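Endoglucanase FnCel5A (Fervidobacterium nodosum, PDB 3RJY) probably hydrolyses internal beta-1,4-glycosidic bonds of cellulose, as a hyperthermophilic endoglucanase of glycosyl hydrolase family 5. Local coordinates at residues F142-Q147 and N180-S185; I24-A29 and W38-E43. All coordinates share one frame; numbering follows the deposited sequence.

Contact 1. Residues F142-Q147 and N180-S185. With GLC (alpha-D-glucopyranose), chain C.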
loop_
_atom_site.group_PDB
_atom_site.type_symbol
_atom_site.label_atom_id
_atom_site.label_comp_id
_atom_site.label_asym_id
_atom_site.label_seq_id
_atom_site.Cartn_x
_atom_site.Cartn_y
_atom_site.Cartn_z
ATOM N N PHE A 142 7.015 4.856 4.075
ATOM C CA PHE A 142 5.920 5.042 5.017
ATOM C C PHE A 142 4.572 5.059 4.344
ATOM O O PHE A 142 4.435 5.579 3.242
ATOM C CB PHE A 142 6.088 6.348 5.820
ATOM C CG PHE A 142 5.111 6.474 6.962
ATOM C CD1 PHE A 142 5.084 5.510 7.974
ATOM C CD2 PHE A 142 4.205 7.533 7.016
ATOM C CE1 PHE A 142 4.161 5.610 9.048
ATOM C CE2 PHE A 142 3.295 7.648 8.076
ATOM C CZ PHE A 142 3.273 6.687 9.091
ATOM N N ASN A 143 3.579 4.532 5.050
ATOM C CA ASN A 143 2.188 4.547 4.618
ATOM C C ASN A 143 1.442 5.809 5.030
ATOM O O ASN A 143 1.321 6.113 6.222
ATOM C CB ASN A 143 1.455 3.315 5.160
ATOM C CG ASN A 143 -0.028 3.300 4.805
ATOM O OD1 ASN A 143 -0.898 3.559 5.655
ATOM N ND2 ASN A 143 -0.328 2.972 3.567
ATOM N N GLU A 144 0.944 6.531 4.027
ATOM C CA GLU A 144 0.031 7.647 4.222
ATOM C C GLU A 144 0.532 8.680 5.224
ATOM O O GLU A 144 0.010 8.757 6.352
ATOM C CB GLU A 144 -1.363 7.155 4.612
ATOM C CG GLU A 144 -2.106 6.461 3.476
ATOM C CD GLU A 144 -3.535 6.083 3.843
ATOM O OE1 GLU A 144 -4.057 6.560 4.871
ATOM O OE2 GLU A 144 -4.134 5.287 3.100
ATOM N N PRO A 145 1.551 9.469 4.825
ATOM C CA PRO A 145 1.934 10.611 5.641
ATOM C C PRO A 145 0.742 11.535 5.823
ATOM O O PRO A 145 -0.062 11.713 4.891
ATOM C CB PRO A 145 3.025 11.288 4.799
ATOM C CG PRO A 145 3.563 10.192 3.948
ATOM C CD PRO A 145 2.397 9.349 3.618
ATOM N N ALA A 146 0.613 12.091 7.018
ATOM C CA ALA A 146 -0.547 12.909 7.377
ATOM C C ALA A 146 -0.338 13.681 8.684
ATOM O O ALA A 146 0.664 13.489 9.398
ATOM C CB ALA A 146 -1.788 12.039 7.482
ATOM N N GLN A 147 -1.302 14.558 8.961
ATOM C CA GLN A 147 -1.377 15.345 10.187
ATOM C C GLN A 147 -0.119 16.180 10.431
ATOM O O GLN A 147 0.235 17.007 9.593
ATOM C CB GLN A 147 -1.748 14.453 11.370
ATOM C CG GLN A 147 -3.142 13.866 11.230
ATOM C CD GLN A 147 -3.398 12.743 12.205
ATOM O OE1 GLN A 147 -2.463 12.083 12.666
ATOM N NE2 GLN A 147 -4.670 12.509 12.525
ATOM N N ASN A 180 -0.699 13.768 2.988
ATOM C CA ASN A 180 -2.132 13.946 3.291
ATOM C C ASN A 180 -2.974 12.683 3.053
ATOM O O ASN A 180 -3.882 12.669 2.218
ATOM C CB ASN A 180 -2.692 15.159 2.532
ATOM C CG ASN A 180 -3.059 16.294 3.452
ATOM O OD1 ASN A 180 -2.313 17.275 3.583
ATOM N ND2 ASN A 180 -4.210 16.160 4.127
ATOM N N TRP A 181 -2.634 11.626 3.790
ATOM C CA TRP A 181 -3.254 10.300 3.658
ATOM C C TRP A 181 -3.107 9.661 2.241
ATOM O O TRP A 181 -3.799 8.699 1.916
ATOM C CB TRP A 181 -4.737 10.326 4.117
ATOM C CG TRP A 181 -4.993 10.973 5.475
ATOM C CD1 TRP A 181 -5.559 12.207 5.710
ATOM C CD2 TRP A 181 -4.699 10.420 6.770
ATOM N NE1 TRP A 181 -5.632 12.444 7.066
ATOM C CE2 TRP A 181 -5.112 11.367 7.737
ATOM C CE3 TRP A 181 -4.114 9.223 7.206
ATOM C CZ2 TRP A 181 -4.965 11.150 9.116
ATOM C CZ3 TRP A 181 -3.965 9.009 8.585
ATOM C CH2 TRP A 181 -4.390 9.970 9.518
ATOM N N SER A 182 -2.195 10.194 1.427
ATOM C CA SER A 182 -1.956 9.743 0.036
ATOM C C SER A 182 -3.175 9.931 -0.889
ATOM O O SER A 182 -3.353 9.192 -1.859
ATOM C CB SER A 182 -1.431 8.301 -0.015
ATOM O OG SER A 182 -0.262 8.171 0.778
ATOM N N ASN A 183 -4.013 10.908 -0.544
ATOM C CA ASN A 183 -5.178 11.285 -1.331
ATOM C C ASN A 183 -4.660 11.852 -2.646
ATOM O O ASN A 183 -3.657 12.598 -2.658
ATOM C CB ASN A 183 -6.007 12.334 -0.564
ATOM C CG ASN A 183 -7.292 12.737 -1.293
ATOM O OD1 ASN A 183 -7.259 13.453 -2.284
ATOM N ND2 ASN A 183 -8.431 12.297 -0.770
ATOM N N TYR A 184 -5.318 11.484 -3.740
ATOM C CA TYR A 184 -4.882 11.879 -5.099
ATOM C C TYR A 184 -4.604 13.382 -5.256
ATOM O O TYR A 184 -3.684 13.755 -5.977
ATOM C CB TYR A 184 -5.903 11.438 -6.168
ATOM C CG TYR A 184 -7.091 12.363 -6.220
ATOM C CD1 TYR A 184 -7.153 13.403 -7.154
ATOM C CD2 TYR A 184 -8.121 12.246 -5.279
ATOM C CE1 TYR A 184 -8.227 14.277 -7.170
ATOM C CE2 TYR A 184 -9.193 13.095 -5.292
ATOM C CZ TYR A 184 -9.238 14.116 -6.228
ATOM O OH TYR A 184 -10.321 14.968 -6.217
ATOM N N SER A 185 -5.403 14.223 -4.595
ATOM C CA SER A 185 -5.424 15.675 -4.853
ATOM C C SER A 185 -4.211 16.415 -4.295
ATOM O O SER A 185 -3.981 17.595 -4.600
ATOM C CB SER A 185 -6.727 16.311 -4.340
ATOM O OG SER A 185 -6.785 16.318 -2.912
HETATM C C1 GLC C . -8.004 8.509 5.447
HETATM C C2 GLC C . -7.459 8.742 4.025
HETATM C C3 GLC C . -7.613 7.525 3.125
HETATM C C4 GLC C . -7.085 6.239 3.760
HETATM C C5 GLC C . -7.458 6.131 5.234
HETATM C C6 GLC C . -6.259 5.844 6.169
HETATM O O1 GLC C . -9.011 9.468 5.798
HETATM O O2 GLC C . -8.069 9.861 3.431
HETATM O O3 GLC C . -6.871 7.766 1.963
HETATM O O4 GLC C . -7.669 5.128 3.115
HETATM O O5 GLC C . -8.399 7.146 5.638
HETATM O O6 GLC C . -5.906 4.509 5.823
#
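The indole of Trp181 is held between protein and sugar: Ala146 CB lies almost centrally over one face, 3.4 Å from the centroid of the six-membered ring and 13° off its normal, a CH-pi contact. Across the opposite face lies C1 of the glucose, displaced toward the rim. The ring's edge is lined as well. Near its plane, Glu144 OE1 approaches Trp181 CE3 at 3.5 Å, while the amide of Gln147 meets CZ2 with NE2 at 3.7 Å, its plane turned 71° from the indole. Backbone placement backs up this sandwich, because Trp181 N donates to Pro145 O over 2.8 Å.

Glu144 runs alongside the tryptophan backbone, with CG anti to its own carbonyl carbon (chi1 -70°) and the chain extended beyond, and CG passes 3.2 Å from Trp181 O. The carboxylate thereby reaches the sugar, whose O6 gives OE2 a weak bond of 3.3 Å; the stronger partner of OE2 is His203. Glucose O3 donates to Trp181 O at 3.2 Å, so backbone and ring of one residue both meet the ligand. Ser182 OG packs against Glu144 CA and CG while bonding to Val178 O. Asn143-Glu144-Pro145 matches the Asn-Glu-Pro signature that follows the fourth barrel strand in family 5, whose glutamate serves in relatives as general acid/base, and Trp181 probably offers an aromatic surface to the sugar.

Contact 2. Residues I24-A29 and W38-E43; sequences INMGNA and WGVYIE. With GLC (alpha-D-glucopyranose), chain B.
Ile42 packs against two residues at once: its CG1 lies 3.6 Å from Ala29 CB, and its CD1 comes equally near Met26 CG. Met26 has CG anti to the backbone N (chi1 -178°) and bends at both following torsions, which folds the thioether back so that SD and CE run beside Ile42 CG2. Val40 completes the apolar face, with its CB 4.2 Å from Ala29 CB.

Polar contacts take over toward the sugar. Val40 N donates to Asn28 O in a long, bent bond of 3.3 Å, and Ala29 CA makes a C-H...O contact with Val40 O. A water accepts from Trp38 N at 2.9 Å and lies within donating distance of both Asn28 O and Ala29 O, joining the two backbones.

Asn28 and Trp38 converge on one glucose hydroxyl, with Asn28 OD1 3.7 Å from Trp38 CE3. Trp38 has CG anti to its carbonyl carbon (chi1 -77°), which presents one indole face to the ligand; glucose O3 stands over it, off-centre and 3.1 Å from CG. Asn28 OD1 receives a weak bond from the same hydroxyl.

Ile24 and Asn25 end barrel strand 22-25, which lies between strands 57-60 and 289-292; residues 26-29 leave it. Met26 leans on Tyr46 and Ile50 of helix 45-53, and Ile42 touches Phe47 of that helix and Val87 of helix 78-93.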
loop_
_atom_site.group_PDB
_atom_site.type_symbol
_atom_site.label_atom_id
_atom_site.label_comp_id
_atom_site.label_asym_id
_atom_site.label_seq_id
_atom_site.Cartn_x
_atom_site.Cartn_y
_atom_site.Cartn_z
ATOM N N ILE A 24 -2.322 -7.205 -4.517
ATOM C CA ILE A 24 -3.275 -7.230 -3.414
ATOM C C ILE A 24 -2.552 -6.965 -2.092
ATOM O O ILE A 24 -1.384 -7.298 -1.949
ATOM C CB ILE A 24 -4.092 -8.566 -3.399
ATOM C CG1 ILE A 24 -5.374 -8.432 -2.569
ATOM C CG2 ILE A 24 -3.246 -9.723 -2.972
ATOM C CD1 ILE A 24 -6.424 -9.478 -2.897
ATOM N N ASN A 25 -3.248 -6.307 -1.169
ATOM C CA ASN A 25 -2.727 -6.013 0.167
ATOM C C ASN A 25 -3.035 -7.166 1.133
ATOM O O ASN A 25 -4.155 -7.668 1.163
ATOM C CB ASN A 25 -3.368 -4.727 0.695
ATOM C CG ASN A 25 -2.681 -3.472 0.200
ATOM O OD1 ASN A 25 -1.740 -2.974 0.829
ATOM N ND2 ASN A 25 -3.167 -2.926 -0.908
ATOM N N MET A 26 -2.044 -7.570 1.919
ATOM C CA MET A 26 -2.253 -8.527 3.002
ATOM C C MET A 26 -2.634 -7.722 4.258
ATOM O O MET A 26 -1.807 -7.467 5.126
ATOM C CB MET A 26 -0.979 -9.358 3.198
ATOM C CG MET A 26 -1.054 -10.428 4.254
ATOM S SD MET A 26 -2.201 -11.794 3.933
ATOM C CE MET A 26 -1.483 -12.597 2.498
ATOM N N GLY A 27 -3.898 -7.308 4.310
ATOM C CA GLY A 27 -4.388 -6.344 5.302
ATOM C C GLY A 27 -4.717 -7.015 6.609
ATOM O O GLY A 27 -4.890 -8.229 6.648
ATOM N N ASN A 28 -4.769 -6.215 7.680
ATOM C CA ASN A 28 -5.174 -6.677 9.021
ATOM C C ASN A 28 -4.314 -7.797 9.626
ATOM O O ASN A 28 -4.790 -8.571 10.453
ATOM C CB ASN A 28 -6.674 -7.013 9.029
ATOM C CG ASN A 28 -7.516 -5.836 8.586
ATOM O OD1 ASN A 28 -7.443 -4.771 9.173
ATOM N ND2 ASN A 28 -8.294 -6.013 7.529
ATOM N N ALA A 29 -3.037 -7.815 9.240
ATOM C CA ALA A 29 -2.059 -8.820 9.648
ATOM C C ALA A 29 -0.889 -8.211 10.459
ATOM O O ALA A 29 -1.025 -7.985 11.659
ATOM C CB ALA A 29 -1.540 -9.585 8.415
ATOM N N TRP A 38 -5.878 -8.407 14.565
ATOM C CA TRP A 38 -6.890 -7.744 13.739
ATOM C C TRP A 38 -7.635 -8.737 12.814
ATOM O O TRP A 38 -8.478 -8.328 12.005
ATOM C CB TRP A 38 -6.286 -6.581 12.939
ATOM C CG TRP A 38 -6.039 -5.320 13.723
ATOM C CD1 TRP A 38 -6.145 -5.146 15.086
ATOM C CD2 TRP A 38 -5.599 -4.058 13.196
ATOM N NE1 TRP A 38 -5.811 -3.858 15.422
ATOM C CE2 TRP A 38 -5.478 -3.170 14.283
ATOM C CE3 TRP A 38 -5.280 -3.598 11.906
ATOM C CZ2 TRP A 38 -5.063 -1.845 14.124
ATOM C CZ3 TRP A 38 -4.883 -2.290 11.750
ATOM C CH2 TRP A 38 -4.778 -1.426 12.855
ATOM N N GLY A 39 -7.318 -10.027 12.952
ATOM C CA GLY A 39 -8.090 -11.105 12.310
ATOM C C GLY A 39 -7.334 -11.987 11.330
ATOM O O GLY A 39 -7.807 -13.055 10.942
ATOM N N VAL A 40 -6.156 -11.537 10.911
ATOM C CA VAL A 40 -5.411 -12.247 9.888
ATOM C C VAL A 40 -4.022 -12.584 10.382
ATOM O O VAL A 40 -3.268 -11.707 10.815
ATOM C CB VAL A 40 -5.320 -11.452 8.545
ATOM C CG1 VAL A 40 -4.666 -12.314 7.467
ATOM C CG2 VAL A 40 -6.703 -10.976 8.077
ATOM N N TYR A 41 -3.712 -13.872 10.333
ATOM C CA TYR A 41 -2.376 -14.379 10.538
ATOM C C TYR A 41 -1.960 -14.832 9.146
ATOM O O TYR A 41 -2.712 -15.543 8.470
ATOM C CB TYR A 41 -2.383 -15.585 11.495
ATOM C CG TYR A 41 -1.003 -16.161 11.669
ATOM C CD1 TYR A 41 -0.122 -15.615 12.603
ATOM C CD2 TYR A 41 -0.561 -17.218 10.882
ATOM C CE1 TYR A 41 1.164 -16.110 12.757
ATOM C CE2 TYR A 41 0.748 -17.710 11.017
ATOM C CZ TYR A 41 1.594 -17.143 11.962
ATOM O OH TYR A 41 2.868 -17.622 12.132
ATOM N N ILE A 42 -0.792 -14.408 8.692
ATOM C CA ILE A 42 -0.375 -14.762 7.339
ATOM C C ILE A 42 0.107 -16.216 7.293
ATOM O O ILE A 42 1.202 -16.528 7.758
ATOM C CB ILE A 42 0.703 -13.788 6.780
ATOM C CG1 ILE A 42 0.292 -12.335 7.021
ATOM C CG2 ILE A 42 0.972 -14.074 5.290
ATOM C CD1 ILE A 42 1.380 -11.324 6.682
ATOM N N GLU A 43 -0.735 -17.097 6.753
ATOM C CA GLU A 43 -0.350 -18.491 6.480
ATOM C C GLU A 43 0.448 -18.545 5.201
ATOM O O GLU A 43 0.189 -17.759 4.283
ATOM C CB GLU A 43 -1.577 -19.402 6.326
ATOM C CG GLU A 43 -2.552 -19.377 7.498
ATOM C CD GLU A 43 -2.057 -20.130 8.717
ATOM O OE1 GLU A 43 -1.061 -20.869 8.604
ATOM O OE2 GLU A 43 -2.678 -19.965 9.794
HETATM C C1 GLC B . -10.389 -1.868 10.210
HETATM C C2 GLC B . -9.947 -3.217 10.751
HETATM C C3 GLC B . -9.329 -3.043 12.130
HETATM C C4 GLC B . -8.419 -1.811 12.300
HETATM C C5 GLC B . -8.811 -0.572 11.484
HETATM C C6 GLC B . -7.664 0.454 11.423
HETATM O O1 GLC B . -11.422 -1.410 11.040
HETATM O O2 GLC B . -11.025 -4.132 10.829
HETATM O O3 GLC B . -8.610 -4.217 12.376
HETATM O O4 GLC B . -8.476 -1.425 13.659
HETATM O O5 GLC B . -9.315 -0.933 10.207
HETATM O O6 GLC B . -7.333 0.922 10.128
HETATM O O HOH W 1 -3.630 -8.924 12.834
#

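Contact 2 is complete well before residue 142, where contact 1 begins, and the chain's centre lies between the two, with their centres about 22 Å apart and nearest atoms about 7 Å apart. Both belong to the single eight-stranded TIM barrel: contact 2 forms in the connection between the first strand, 22-25, and helix 45-53, and contact 1 on the loops following the fourth and fifth, 137-140 and 174-177. Each holds one glucose, and a third sugar has its own pocket, which shares Trp217 with the sugar of contact 2 and Tyr205 with that of contact 1. Loops from distant strands thus line different parts of one extended cleft, as suits an enzyme acting on long polysaccharide chains.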